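Local coordinates for protein arginase (Thermus thermophilus, PDB 2EF5) that probably catalyses the hydrolysis of L-arginine to L-ornithine and urea, using two manganese ions in each subunit, at residues Leu207-Ala218 and Ser252-Val263; Ala242-Ala250 and Gly279-Lys287. One frame throughout, in Å; residues are numbered along the deposited sequence.

Interaction 1 (Leu207-Ala218 and Ser252-Val263). With MN (manganese (II) ion), chain H; MN (manganese (II) ion), chain G.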
ATOM      1  N   LEU A 207      24.163  14.778   1.819  1.00 26.91           N
ATOM      2  CA  LEU A 207      25.152  15.656   1.201  1.00 26.76           C
ATOM      3  C   LEU A 207      26.501  15.550   1.904  1.00 26.35           C
ATOM      4  O   LEU A 207      27.296  16.494   1.891  1.00 26.38           O
ATOM      5  CB  LEU A 207      24.665  17.111   1.260  1.00 26.02           C
ATOM      6  CG  LEU A 207      23.275  17.417   0.696  1.00 24.71           C
ATOM      7  CD1 LEU A 207      22.938  18.891   0.910  1.00 22.83           C
ATOM      8  CD2 LEU A 207      23.246  17.082  -0.786  1.00 25.10           C
ATOM      9  N   GLN A 208      26.761  14.397   2.507  1.00 27.57           N
ATOM     10  CA  GLN A 208      27.999  14.186   3.243  1.00 29.29           C
ATOM     11  C   GLN A 208      29.270  14.498   2.453  1.00 28.98           C
ATOM     12  O   GLN A 208      29.347  14.261   1.245  1.00 28.88           O
ATOM     13  CB  GLN A 208      28.053  12.749   3.775  1.00 31.74           C
ATOM     14  CG  GLN A 208      28.182  11.669   2.710  1.00 35.63           C
ATOM     15  CD  GLN A 208      28.157  10.270   3.305  1.00 38.89           C
ATOM     16  OE1 GLN A 208      28.888   9.971   4.253  1.00 39.25           O
ATOM     17  NE2 GLN A 208      27.317   9.405   2.750  1.00 40.16           N
ATOM     18  N   GLY A 209      30.255  15.051   3.153  1.00 29.00           N
ATOM     19  CA  GLY A 209      31.529  15.389   2.543  1.00 29.10           C
ATOM     20  C   GLY A 209      31.562  16.599   1.628  1.00 29.28           C
ATOM     21  O   GLY A 209      32.623  16.945   1.107  1.00 30.34           O
ATOM     22  N   LEU A 210      30.425  17.260   1.440  1.00 28.93           N
ATOM     23  CA  LEU A 210      30.366  18.417   0.551  1.00 28.06           C
ATOM     24  C   LEU A 210      30.202  19.752   1.251  1.00 28.59           C
ATOM     25  O   LEU A 210      29.596  19.834   2.323  1.00 27.94           O
ATOM     26  CB  LEU A 210      29.191  18.277  -0.418  1.00 28.14           C
ATOM     27  CG  LEU A 210      29.074  17.070  -1.344  1.00 28.72           C
ATOM     28  CD1 LEU A 210      27.768  17.169  -2.118  1.00 28.38           C
ATOM     29  CD2 LEU A 210      30.262  17.028  -2.299  1.00 28.27           C
ATOM     30  N   PRO A 211      30.770  20.816   0.665  1.00 28.92           N
ATOM     31  CA  PRO A 211      30.614  22.133   1.285  1.00 27.94           C
ATOM     32  C   PRO A 211      29.143  22.443   1.013  1.00 27.80           C
ATOM     33  O   PRO A 211      28.593  22.005  -0.001  1.00 27.27           O
ATOM     34  CB  PRO A 211      31.561  23.014   0.477  1.00 28.84           C
ATOM     35  CG  PRO A 211      31.614  22.331  -0.867  1.00 29.21           C
ATOM     36  CD  PRO A 211      31.691  20.876  -0.483  1.00 29.39           C
ATOM     37  N   LEU A 212      28.497  23.188   1.897  1.00 26.64           N
ATOM     38  CA  LEU A 212      27.081  23.452   1.712  1.00 25.02           C
ATOM     39  C   LEU A 212      26.680  24.897   1.498  1.00 24.43           C
ATOM     40  O   LEU A 212      27.182  25.800   2.172  1.00 24.18           O
ATOM     41  CB  LEU A 212      26.319  22.907   2.915  1.00 24.58           C
ATOM     42  CG  LEU A 212      26.541  21.430   3.238  1.00 24.10           C
ATOM     43  CD1 LEU A 212      25.855  21.105   4.560  1.00 25.26           C
ATOM     44  CD2 LEU A 212      25.991  20.559   2.111  1.00 21.53           C
ATOM     45  N   HIS A 213      25.777  25.103   0.540  1.00 22.44           N
ATOM     46  CA  HIS A 213      25.235  26.426   0.256  1.00 21.06           C
ATOM     47  C   HIS A 213      23.789  26.386   0.737  1.00 19.93           C
ATOM     48  O   HIS A 213      23.012  25.519   0.336  1.00 19.62           O
ATOM     49  CB  HIS A 213      25.248  26.739  -1.243  1.00 21.33           C
ATOM     50  CG  HIS A 213      24.585  28.036  -1.586  1.00 21.94           C
ATOM     51  ND1 HIS A 213      23.219  28.162  -1.711  1.00 23.91           N
ATOM     52  CD2 HIS A 213      25.094  29.279  -1.757  1.00 19.81           C
ATOM     53  CE1 HIS A 213      22.914  29.426  -1.942  1.00 22.73           C
ATOM     54  NE2 HIS A 213      24.034  30.126  -1.972  1.00 23.87           N
ATOM     55  N   VAL A 214      23.428  27.313   1.607  1.00 19.64           N
ATOM     56  CA  VAL A 214      22.065  27.348   2.119  1.00 19.00           C
ATOM     57  C   VAL A 214      21.307  28.517   1.502  1.00 18.82           C
ATOM     58  O   VAL A 214      21.742  29.655   1.589  1.00 19.95           O
ATOM     59  CB  VAL A 214      22.056  27.495   3.656  1.00 19.57           C
ATOM     60  CG1 VAL A 214      20.616  27.651   4.154  1.00 19.66           C
ATOM     61  CG2 VAL A 214      22.720  26.282   4.299  1.00 17.85           C
ATOM     62  N   SER A 215      20.179  28.231   0.869  1.00 18.67           N
ATOM     63  CA  SER A 215      19.384  29.283   0.261  1.00 19.52           C
ATOM     64  C   SER A 215      18.094  29.362   1.066  1.00 19.40           C
ATOM     65  O   SER A 215      17.249  28.473   0.993  1.00 20.07           O
ATOM     66  CB  SER A 215      19.098  28.954  -1.210  1.00 18.25           C
ATOM     67  OG  SER A 215      18.649  30.106  -1.892  1.00 20.89           O
ATOM     68  N   LEU A 216      17.948  30.436   1.830  1.00 19.13           N
ATOM     69  CA  LEU A 216      16.783  30.606   2.685  1.00 18.52           C
ATOM     70  C   LEU A 216      15.749  31.607   2.176  1.00 18.23           C
ATOM     71  O   LEU A 216      16.002  32.811   2.117  1.00 17.37           O
ATOM     72  CB  LEU A 216      17.255  30.998   4.098  1.00 17.60           C
ATOM     73  CG  LEU A 216      16.226  31.280   5.198  1.00 18.59           C
ATOM     74  CD1 LEU A 216      15.354  30.048   5.443  1.00 15.59           C
ATOM     75  CD2 LEU A 216      16.971  31.673   6.479  1.00 13.16           C
ATOM     76  N   ASP A 217      14.586  31.086   1.796  1.00 18.12           N
ATOM     77  CA  ASP A 217      13.485  31.909   1.324  1.00 19.30           C
ATOM     78  C   ASP A 217      12.632  32.187   2.558  1.00 18.62           C
ATOM     79  O   ASP A 217      12.219  31.260   3.251  1.00 16.91           O
ATOM     80  CB  ASP A 217      12.651  31.154   0.286  1.00 20.48           C
ATOM     81  CG  ASP A 217      11.603  32.031  -0.362  1.00 23.34           C
ATOM     82  OD1 ASP A 217      10.919  32.776   0.367  1.00 23.05           O
ATOM     83  OD2 ASP A 217      11.452  31.979  -1.599  1.00 27.22           O
ATOM     84  N   ALA A 218      12.381  33.462   2.830  1.00 18.76           N
ATOM     85  CA  ALA A 218      11.601  33.857   3.997  1.00 18.86           C
ATOM     86  C   ALA A 218      10.244  33.180   4.069  1.00 19.02           C
ATOM     87  O   ALA A 218       9.719  32.967   5.161  1.00 20.13           O
ATOM     88  CB  ALA A 218      11.416  35.380   4.011  1.00 17.12           C
ATOM     89  N   SER A 252      27.733  21.105  11.560  1.00 27.78           N
ATOM     90  CA  SER A 252      28.466  20.308  10.577  1.00 26.80           C
ATOM     91  C   SER A 252      29.768  20.994  10.197  1.00 26.31           C
ATOM     92  O   SER A 252      30.731  20.335   9.822  1.00 27.13           O
ATOM     93  CB  SER A 252      27.635  20.114   9.309  1.00 26.08           C
ATOM     94  OG  SER A 252      27.644  21.304   8.536  1.00 25.72           O
ATOM     95  N   GLY A 253      29.783  22.319  10.283  1.00 25.76           N
ATOM     96  CA  GLY A 253      30.978  23.071   9.942  1.00 24.83           C
ATOM     97  C   GLY A 253      31.241  23.103   8.446  1.00 25.34           C
ATOM     98  O   GLY A 253      32.291  23.571   8.005  1.00 25.76           O
ATOM     99  N   ARG A 254      30.279  22.621   7.664  1.00 24.45           N
ATOM    100  CA  ARG A 254      30.417  22.575   6.215  1.00 24.87           C
ATOM    101  C   ARG A 254      29.687  23.664   5.428  1.00 25.05           C
ATOM    102  O   ARG A 254      29.819  23.724   4.203  1.00 26.12           O
ATOM    103  CB  ARG A 254      29.972  21.207   5.697  1.00 27.59           C
ATOM    104  CG  ARG A 254      30.922  20.066   6.045  1.00 28.64           C
ATOM    105  CD  ARG A 254      30.567  18.811   5.267  1.00 28.94           C
ATOM    106  NE  ARG A 254      29.486  18.019   5.860  1.00 29.86           N
ATOM    107  CZ  ARG A 254      28.386  17.649   5.209  1.00 28.25           C
ATOM    108  NH1 ARG A 254      28.207  18.008   3.945  1.00 27.94           N
ATOM    109  NH2 ARG A 254      27.480  16.887   5.805  1.00 29.24           N
ATOM    110  N   VAL A 255      28.921  24.519   6.103  1.00 23.47           N
ATOM    111  CA  VAL A 255      28.204  25.582   5.398  1.00 21.24           C
ATOM    112  C   VAL A 255      29.199  26.649   4.935  1.00 20.87           C
ATOM    113  O   VAL A 255      29.979  27.169   5.734  1.00 19.41           O
ATOM    114  CB  VAL A 255      27.113  26.223   6.297  1.00 21.98           C
ATOM    115  CG1 VAL A 255      26.429  27.371   5.557  1.00 19.29           C
ATOM    116  CG2 VAL A 255      26.081  25.172   6.682  1.00 20.75           C
ATOM    117  N   GLN A 256      29.159  26.976   3.646  1.00 19.78           N
ATOM    118  CA  GLN A 256      30.095  27.943   3.071  1.00 21.79           C
ATOM    119  C   GLN A 256      29.480  29.213   2.482  1.00 21.64           C
ATOM    120  O   GLN A 256      30.197  30.174   2.203  1.00 22.92           O
ATOM    121  CB  GLN A 256      30.908  27.268   1.964  1.00 22.70           C
ATOM    122  CG  GLN A 256      30.025  26.727   0.847  1.00 26.39           C
ATOM    123  CD  GLN A 256      30.613  26.943  -0.540  1.00 29.28           C
ATOM    124  OE1 GLN A 256      31.688  26.434  -0.859  1.00 27.96           O
ATOM    125  NE2 GLN A 256      29.904  27.705  -1.370  1.00 29.38           N
ATOM    126  N   SER A 257      28.169  29.222   2.261  1.00 21.58           N
ATOM    127  CA  SER A 257      27.519  30.399   1.685  1.00 20.92           C
ATOM    128  C   SER A 257      26.029  30.430   2.002  1.00 19.97           C
ATOM    129  O   SER A 257      25.414  29.394   2.246  1.00 20.73           O
ATOM    130  CB  SER A 257      27.748  30.433   0.166  1.00 20.12           C
ATOM    131  OG  SER A 257      27.407  29.188  -0.422  1.00 22.64           O
ATOM    132  N   LEU A 258      25.442  31.615   1.956  1.00 18.63           N
ATOM    133  CA  LEU A 258      24.034  31.762   2.309  1.00 18.82           C
ATOM    134  C   LEU A 258      23.274  32.840   1.549  1.00 18.00           C
ATOM    135  O   LEU A 258      23.810  33.922   1.313  1.00 17.84           O
ATOM    136  CB  LEU A 258      23.940  32.076   3.813  1.00 15.98           C
ATOM    137  CG  LEU A 258      22.616  32.597   4.379  1.00 15.42           C
ATOM    138  CD1 LEU A 258      21.629  31.448   4.466  1.00 14.36           C
ATOM    139  CD2 LEU A 258      22.831  33.199   5.755  1.00 16.67           C
ATOM    140  N   ASP A 259      22.031  32.540   1.167  1.00 18.04           N
ATOM    141  CA  ASP A 259      21.172  33.536   0.521  1.00 16.78           C
ATOM    142  C   ASP A 259      20.025  33.795   1.493  1.00 16.01           C
ATOM    143  O   ASP A 259      19.492  32.856   2.082  1.00 14.92           O
ATOM    144  CB  ASP A 259      20.518  33.043  -0.781  1.00 18.99           C
ATOM    145  CG  ASP A 259      21.506  32.510  -1.793  1.00 20.32           C
ATOM    146  OD1 ASP A 259      22.613  33.058  -1.921  1.00 22.37           O
ATOM    147  OD2 ASP A 259      21.143  31.537  -2.479  1.00 22.90           O
ATOM    148  N   LEU A 260      19.647  35.060   1.648  1.00 16.24           N
ATOM    149  CA  LEU A 260      18.519  35.454   2.494  1.00 16.70           C
ATOM    150  C   LEU A 260      17.634  36.183   1.492  1.00 16.36           C
ATOM    151  O   LEU A 260      17.873  37.344   1.176  1.00 15.08           O
ATOM    152  CB  LEU A 260      18.969  36.405   3.603  1.00 17.17           C
ATOM    153  CG  LEU A 260      19.940  35.837   4.638  1.00 17.99           C
ATOM    154  CD1 LEU A 260      20.305  36.937   5.632  1.00 16.44           C
ATOM    155  CD2 LEU A 260      19.299  34.658   5.368  1.00 17.58           C
ATOM    156  N   VAL A 261      16.621  35.494   0.980  1.00 15.67           N
ATOM    157  CA  VAL A 261      15.776  36.068  -0.057  1.00 17.48           C
ATOM    158  C   VAL A 261      14.287  36.219   0.220  1.00 18.25           C
ATOM    159  O   VAL A 261      13.767  35.749   1.225  1.00 17.87           O
ATOM    160  CB  VAL A 261      15.897  35.233  -1.359  1.00 17.70           C
ATOM    161  CG1 VAL A 261      17.364  35.121  -1.790  1.00 19.46           C
ATOM    162  CG2 VAL A 261      15.319  33.835  -1.126  1.00 16.46           C
ATOM    163  N   GLU A 262      13.627  36.887  -0.723  1.00 20.69           N
ATOM    164  CA  GLU A 262      12.188  37.119  -0.726  1.00 21.82           C
ATOM    165  C   GLU A 262      11.584  37.944   0.418  1.00 22.02           C
ATOM    166  O   GLU A 262      10.379  37.884   0.662  1.00 21.61           O
ATOM    167  CB  GLU A 262      11.470  35.770  -0.848  1.00 22.56           C
ATOM    168  CG  GLU A 262      11.751  35.023  -2.167  1.00 26.13           C
ATOM    169  CD  GLU A 262      11.006  35.615  -3.364  1.00 28.64           C
ATOM    170  OE1 GLU A 262       9.828  35.987  -3.205  1.00 30.42           O
ATOM    171  OE2 GLU A 262      11.588  35.696  -4.468  1.00 29.74           O
ATOM    172  N   VAL A 263      12.408  38.713   1.117  1.00 21.89           N
ATOM    173  CA  VAL A 263      11.890  39.567   2.181  1.00 22.50           C
ATOM    174  C   VAL A 263      11.188  40.752   1.495  1.00 22.24           C
ATOM    175  O   VAL A 263      11.787  41.439   0.664  1.00 21.30           O
ATOM    176  CB  VAL A 263      13.035  40.094   3.088  1.00 22.64           C
ATOM    177  CG1 VAL A 263      12.483  41.071   4.114  1.00 21.55           C
ATOM    178  CG2 VAL A 263      13.718  38.926   3.787  1.00 21.08           C
TER
HETATM  179 MN    MN H1102      12.016  30.583  -3.531  1.00 28.24          MN
HETATM  180 MN    MN G1101       9.423  30.640  -2.141  1.00 42.16          MN

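Interaction 2 (Ala242-Ala250 and Gly279-Lys287). With GAI (guanidine), chain I.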
ATOM      1  N   ALA A 242      12.996  26.504  12.574  1.00 15.20           N
ATOM      2  CA  ALA A 242      13.937  27.159  11.672  1.00 15.66           C
ATOM      3  C   ALA A 242      15.294  27.355  12.343  1.00 14.46           C
ATOM      4  O   ALA A 242      16.334  27.143  11.720  1.00 15.86           O
ATOM      5  CB  ALA A 242      13.371  28.507  11.195  1.00 14.35           C
ATOM      6  N   HIS A 243      15.302  27.763  13.610  1.00 14.54           N
ATOM      7  CA  HIS A 243      16.577  27.950  14.289  1.00 15.32           C
ATOM      8  C   HIS A 243      17.266  26.601  14.492  1.00 15.88           C
ATOM      9  O   HIS A 243      18.480  26.494  14.317  1.00 15.50           O
ATOM     10  CB  HIS A 243      16.391  28.682  15.624  1.00 16.13           C
ATOM     11  CG  HIS A 243      16.290  30.168  15.478  1.00 16.01           C
ATOM     12  ND1 HIS A 243      17.392  30.969  15.257  1.00 17.01           N
ATOM     13  CD2 HIS A 243      15.218  30.991  15.479  1.00 17.84           C
ATOM     14  CE1 HIS A 243      16.999  32.224  15.129  1.00 17.79           C
ATOM     15  NE2 HIS A 243      15.686  32.269  15.257  1.00 18.33           N
ATOM     16  N   LEU A 244      16.503  25.568  14.835  1.00 15.22           N
ATOM     17  CA  LEU A 244      17.108  24.249  15.021  1.00 17.23           C
ATOM     18  C   LEU A 244      17.793  23.792  13.730  1.00 17.76           C
ATOM     19  O   LEU A 244      18.926  23.311  13.752  1.00 17.38           O
ATOM     20  CB  LEU A 244      16.062  23.206  15.420  1.00 15.74           C
ATOM     21  CG  LEU A 244      16.685  21.816  15.604  1.00 17.15           C
ATOM     22  CD1 LEU A 244      17.673  21.850  16.773  1.00 16.94           C
ATOM     23  CD2 LEU A 244      15.602  20.788  15.857  1.00 17.45           C
ATOM     24  N   LEU A 245      17.098  23.937  12.607  1.00 17.05           N
ATOM     25  CA  LEU A 245      17.658  23.549  11.317  1.00 18.18           C
ATOM     26  C   LEU A 245      18.981  24.261  11.065  1.00 18.23           C
ATOM     27  O   LEU A 245      19.964  23.639  10.647  1.00 18.83           O
ATOM     28  CB  LEU A 245      16.684  23.879  10.186  1.00 18.76           C
ATOM     29  CG  LEU A 245      17.209  23.568   8.781  1.00 19.21           C
ATOM     30  CD1 LEU A 245      17.516  22.076   8.657  1.00 18.22           C
ATOM     31  CD2 LEU A 245      16.174  23.991   7.760  1.00 20.53           C
ATOM     32  N   MET A 246      19.000  25.566  11.318  1.00 16.94           N
ATOM     33  CA  MET A 246      20.204  26.358  11.123  1.00 17.15           C
ATOM     34  C   MET A 246      21.329  25.914  12.055  1.00 17.57           C
ATOM     35  O   MET A 246      22.477  25.811  11.632  1.00 16.24           O
ATOM     36  CB  MET A 246      19.914  27.849  11.351  1.00 16.65           C
ATOM     37  CG  MET A 246      18.944  28.476  10.372  1.00 17.26           C
ATOM     38  SD  MET A 246      19.463  28.413   8.630  1.00 21.81           S
ATOM     39  CE  MET A 246      18.414  27.125   8.009  1.00 17.98           C
ATOM     40  N   GLU A 247      21.002  25.651  13.318  1.00 16.92           N
ATOM     41  CA  GLU A 247      22.014  25.244  14.290  1.00 17.84           C
ATOM     42  C   GLU A 247      22.641  23.888  13.959  1.00 18.23           C
ATOM     43  O   GLU A 247      23.849  23.698  14.125  1.00 17.74           O
ATOM     44  CB  GLU A 247      21.417  25.203  15.704  1.00 18.76           C
ATOM     45  CG  GLU A 247      20.796  26.525  16.156  1.00 19.89           C
ATOM     46  CD  GLU A 247      19.999  26.385  17.446  1.00 20.54           C
ATOM     47  OE1 GLU A 247      19.339  25.346  17.629  1.00 18.98           O
ATOM     48  OE2 GLU A 247      20.009  27.319  18.270  1.00 23.66           O
ATOM     49  N   ILE A 248      21.833  22.945  13.488  1.00 15.90           N
ATOM     50  CA  ILE A 248      22.369  21.634  13.158  1.00 18.18           C
ATOM     51  C   ILE A 248      23.239  21.723  11.902  1.00 19.15           C
ATOM     52  O   ILE A 248      24.267  21.062  11.810  1.00 19.25           O
ATOM     53  CB  ILE A 248      21.239  20.598  12.985  1.00 17.91           C
ATOM     54  CG1 ILE A 248      20.530  20.388  14.332  1.00 16.85           C
ATOM     55  CG2 ILE A 248      21.810  19.279  12.490  1.00 20.30           C
ATOM     56  CD1 ILE A 248      19.359  19.402  14.298  1.00 18.40           C
ATOM     57  N   LEU A 249      22.844  22.552  10.942  1.00 20.09           N
ATOM     58  CA  LEU A 249      23.650  22.719   9.739  1.00 21.45           C
ATOM     59  C   LEU A 249      24.955  23.407  10.145  1.00 22.78           C
ATOM     60  O   LEU A 249      26.032  23.067   9.638  1.00 22.56           O
ATOM     61  CB  LEU A 249      22.913  23.560   8.686  1.00 20.78           C
ATOM     62  CG  LEU A 249      21.661  22.914   8.073  1.00 21.32           C
ATOM     63  CD1 LEU A 249      20.996  23.885   7.099  1.00 20.56           C
ATOM     64  CD2 LEU A 249      22.028  21.617   7.368  1.00 21.62           C
ATOM     65  N   ALA A 250      24.865  24.361  11.069  1.00 24.03           N
ATOM     66  CA  ALA A 250      26.048  25.069  11.537  1.00 26.28           C
ATOM     67  C   ALA A 250      27.044  24.106  12.184  1.00 27.48           C
ATOM     68  O   ALA A 250      28.247  24.195  11.931  1.00 27.78           O
ATOM     69  CB  ALA A 250      25.651  26.154  12.534  1.00 26.12           C
ATOM     70  N   GLY A 279      18.210  36.708  12.310  1.00 14.35           N
ATOM     71  CA  GLY A 279      18.452  35.822  13.431  1.00 14.36           C
ATOM     72  C   GLY A 279      18.832  34.435  12.952  1.00 16.23           C
ATOM     73  O   GLY A 279      19.706  33.788  13.535  1.00 16.42           O
ATOM     74  N   LEU A 280      18.177  33.971  11.891  1.00 15.53           N
ATOM     75  CA  LEU A 280      18.470  32.649  11.353  1.00 16.35           C
ATOM     76  C   LEU A 280      19.876  32.618  10.770  1.00 16.54           C
ATOM     77  O   LEU A 280      20.570  31.616  10.903  1.00 17.45           O
ATOM     78  CB  LEU A 280      17.430  32.249  10.298  1.00 16.11           C
ATOM     79  CG  LEU A 280      16.046  31.969  10.892  1.00 15.79           C
ATOM     80  CD1 LEU A 280      15.009  31.786   9.784  1.00 16.56           C
ATOM     81  CD2 LEU A 280      16.117  30.722  11.762  1.00 14.00           C
ATOM     82  N   ALA A 281      20.307  33.706  10.144  1.00 16.13           N
ATOM     83  CA  ALA A 281      21.665  33.750   9.595  1.00 17.36           C
ATOM     84  C   ALA A 281      22.674  33.611  10.736  1.00 17.98           C
ATOM     85  O   ALA A 281      23.676  32.906  10.607  1.00 19.06           O
ATOM     86  CB  ALA A 281      21.906  35.060   8.852  1.00 16.96           C
ATOM     87  N   LEU A 282      22.409  34.281  11.856  1.00 18.85           N
ATOM     88  CA  LEU A 282      23.314  34.218  12.999  1.00 18.98           C
ATOM     89  C   LEU A 282      23.443  32.776  13.497  1.00 19.74           C
ATOM     90  O   LEU A 282      24.550  32.302  13.777  1.00 20.12           O
ATOM     91  CB  LEU A 282      22.817  35.138  14.118  1.00 17.93           C
ATOM     92  CG  LEU A 282      22.675  36.626  13.759  1.00 19.44           C
ATOM     93  CD1 LEU A 282      22.136  37.379  14.979  1.00 20.43           C
ATOM     94  CD2 LEU A 282      24.023  37.205  13.308  1.00 18.20           C
ATOM     95  N   SER A 283      22.320  32.071  13.592  1.00 19.06           N
ATOM     96  CA  SER A 283      22.367  30.685  14.040  1.00 19.90           C
ATOM     97  C   SER A 283      23.137  29.831  13.041  1.00 20.89           C
ATOM     98  O   SER A 283      23.901  28.943  13.427  1.00 22.29           O
ATOM     99  CB  SER A 283      20.960  30.113  14.202  1.00 20.23           C
ATOM    100  OG  SER A 283      20.261  30.760  15.244  1.00 18.74           O
ATOM    101  N   LEU A 284      22.935  30.087  11.754  1.00 20.61           N
ATOM    102  CA  LEU A 284      23.634  29.316  10.737  1.00 20.17           C
ATOM    103  C   LEU A 284      25.135  29.548  10.825  1.00 20.70           C
ATOM    104  O   LEU A 284      25.929  28.659  10.510  1.00 20.19           O
ATOM    105  CB  LEU A 284      23.134  29.688   9.339  1.00 19.85           C
ATOM    106  CG  LEU A 284      23.721  28.852   8.200  1.00 22.40           C
ATOM    107  CD1 LEU A 284      23.280  27.408   8.344  1.00 20.63           C
ATOM    108  CD2 LEU A 284      23.261  29.407   6.861  1.00 20.81           C
ATOM    109  N   LEU A 285      25.526  30.746  11.246  1.00 21.07           N
ATOM    110  CA  LEU A 285      26.937  31.069  11.373  1.00 21.90           C
ATOM    111  C   LEU A 285      27.551  30.816  12.758  1.00 21.93           C
ATOM    112  O   LEU A 285      28.593  31.367  13.095  1.00 22.18           O
ATOM    113  CB  LEU A 285      27.182  32.514  10.927  1.00 23.46           C
ATOM    114  CG  LEU A 285      27.457  32.617   9.417  1.00 27.09           C
ATOM    115  CD1 LEU A 285      26.279  32.064   8.619  1.00 27.88           C
ATOM    116  CD2 LEU A 285      27.720  34.056   9.047  1.00 29.75           C
ATOM    117  N   GLY A 286      26.907  29.983  13.565  1.00 22.70           N
ATOM    118  CA  GLY A 286      27.485  29.663  14.859  1.00 25.74           C
ATOM    119  C   GLY A 286      26.903  30.197  16.154  1.00 26.35           C
ATOM    120  O   GLY A 286      27.326  29.763  17.231  1.00 26.86           O
ATOM    121  N   LYS A 287      25.955  31.128  16.089  1.00 27.23           N
ATOM    122  CA  LYS A 287      25.384  31.647  17.327  1.00 27.26           C
ATOM    123  C   LYS A 287      24.650  30.508  18.024  1.00 28.20           C
ATOM    124  O   LYS A 287      23.849  29.803  17.410  1.00 27.40           O
ATOM    125  CB  LYS A 287      24.410  32.805  17.059  1.00 25.93           C
ATOM    126  CG  LYS A 287      23.957  33.526  18.337  1.00 26.64           C
ATOM    127  CD  LYS A 287      23.140  34.788  18.052  1.00 28.53           C
ATOM    128  CE  LYS A 287      22.804  35.534  19.349  1.00 30.20           C
ATOM    129  NZ  LYS A 287      21.957  36.747  19.120  1.00 33.56           N
TER
HETATM  130  C   GAI I1001      16.489  26.849  19.184  1.00 21.65           C
HETATM  131  N1  GAI I1001      16.869  25.667  18.674  1.00 20.48           N
HETATM  132  N2  GAI I1001      15.230  27.014  19.595  1.00 20.54           N
HETATM  133  N3  GAI I1001      17.366  27.854  19.283  1.00 21.94           N
HETATM  134  O   HOH W   1      21.004  29.665  17.613  1.00 27.56           O

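Interaction 1 (Leu207-Ala218 and Ser252-Val263)
The Arg254 side chain runs along Leu210. CB and CG of Arg254 run past Leu210 O, and CD comes to 3.3 Å from that oxygen. A bend at chi3 (-83°) then sets the guanidinium against the turn Leu207-Leu210. NH1 of Arg254 donates to Leu210 O at 2.8 Å, in the carbonyl plane and on a lone pair. It also gives a weak bond to Leu207 O. Arg254 NH2 lies 3.8 Å from Gln208 CA and donates to Leu204 O, in the preceding helix. Gly209 N and Leu212 CD1 lie over opposite faces of the group.

Beyond the turn, strands 212-217 and 255-261 run parallel. A beta bulge at Gln256 shifts the register by one residue; there Gln256 N donates to Leu212 O at 2.7 Å. On one face of the sheet Val214 CG1 meets Leu258 CD1 at 3.9 Å, and Leu216 CD2 meets Leu260 CD2 at 3.9 Å. The other face is largely polar, with Val261 among its residues. There Ser215 OG bonds His96 NE2, a second-shell hold on a manganese ligand.

At the C-terminal end OD2 of Asp217 bridges both manganese ions, with Asp118 shared between them. Glu262 CG packs 3.1 Å from Asp217 OD2, while Glu262 OE2 accepts from His96 N. Parallel pairing, regular beyond the bulge, thus sets Asp217 at the strand end, where the parallel alpha/beta arginase fold carries its metal site.

Interaction 2 (Ala242-Ala250 and Gly279-Lys287)
The His243 ring has Leu280 CD2 over the centre of one face, a CH-pi contact at 3.6 Å from the centroid. At its edge ND1 of His243 donates to Ser283 OG at 2.9 Å, with an N-H...O angle of 158° and the oxygen in the ring plane. Gly279 O also lies at the edge, 3.5 Å from His243 CE1. CG of His243 is opposite its carbonyl carbon (chi1 -82°), and the ring leans from there to helix 272-284. Tyr239 meets the same ring.

The Glu247 carboxylate takes a bound guanidine with both oxygens. Guanidine N1 donates to Glu247 OE1 at 2.7 Å and guanidine N3 to Glu247 OE2 at 2.9 Å. A water donates to Glu247 OE2 and to Lys287 O. Ser283 OG accepts a hydrogen bond from His243 and donates one to this water.

The two helical segments cross at -27°. Deeper in the groove Met246 SD rests 4.0 Å from Leu284 CB, and Leu284 CD1 meets Leu249 CB at 3.9 Å. Ala250 CB sits 3.2 Å from Leu284 O, near the Schellman motif, with Gly286 as C-prime, that ends the helix.

Leu280, Leu284 and Leu249 face the sheet; His243, Ser283, Glu247 and the water lie on the side turned from it. The two bonds fix the rotation of the serine hydroxyl beside Glu247, whose negative charge probably suits the guanidine.

Overall arrangement
Interaction 1 lies in the core of the parallel sheet, its centre about 7 Å from that of the chain. Interaction 2 lies in the helical layer, about 14 Å from the chain centre; it is also mostly buried, but Glu247 on its polar side is partly exposed. Helix 239-252 connects the two strands of interaction 1, forming a beta-alpha-beta unit, and helix 272-284 follows. The layers touch: Leu258 CD1 is 3.5 Å from Leu284 CD2, and Leu216 CD2 is 3.8 Å from Leu280 CD1. Backbone hydrogen bonds dominate interaction 1, which ends at the metals. Side-chain packing dominates interaction 2, whose single direct hydrogen bond, water and guanidine lie on the side turned from the sheet.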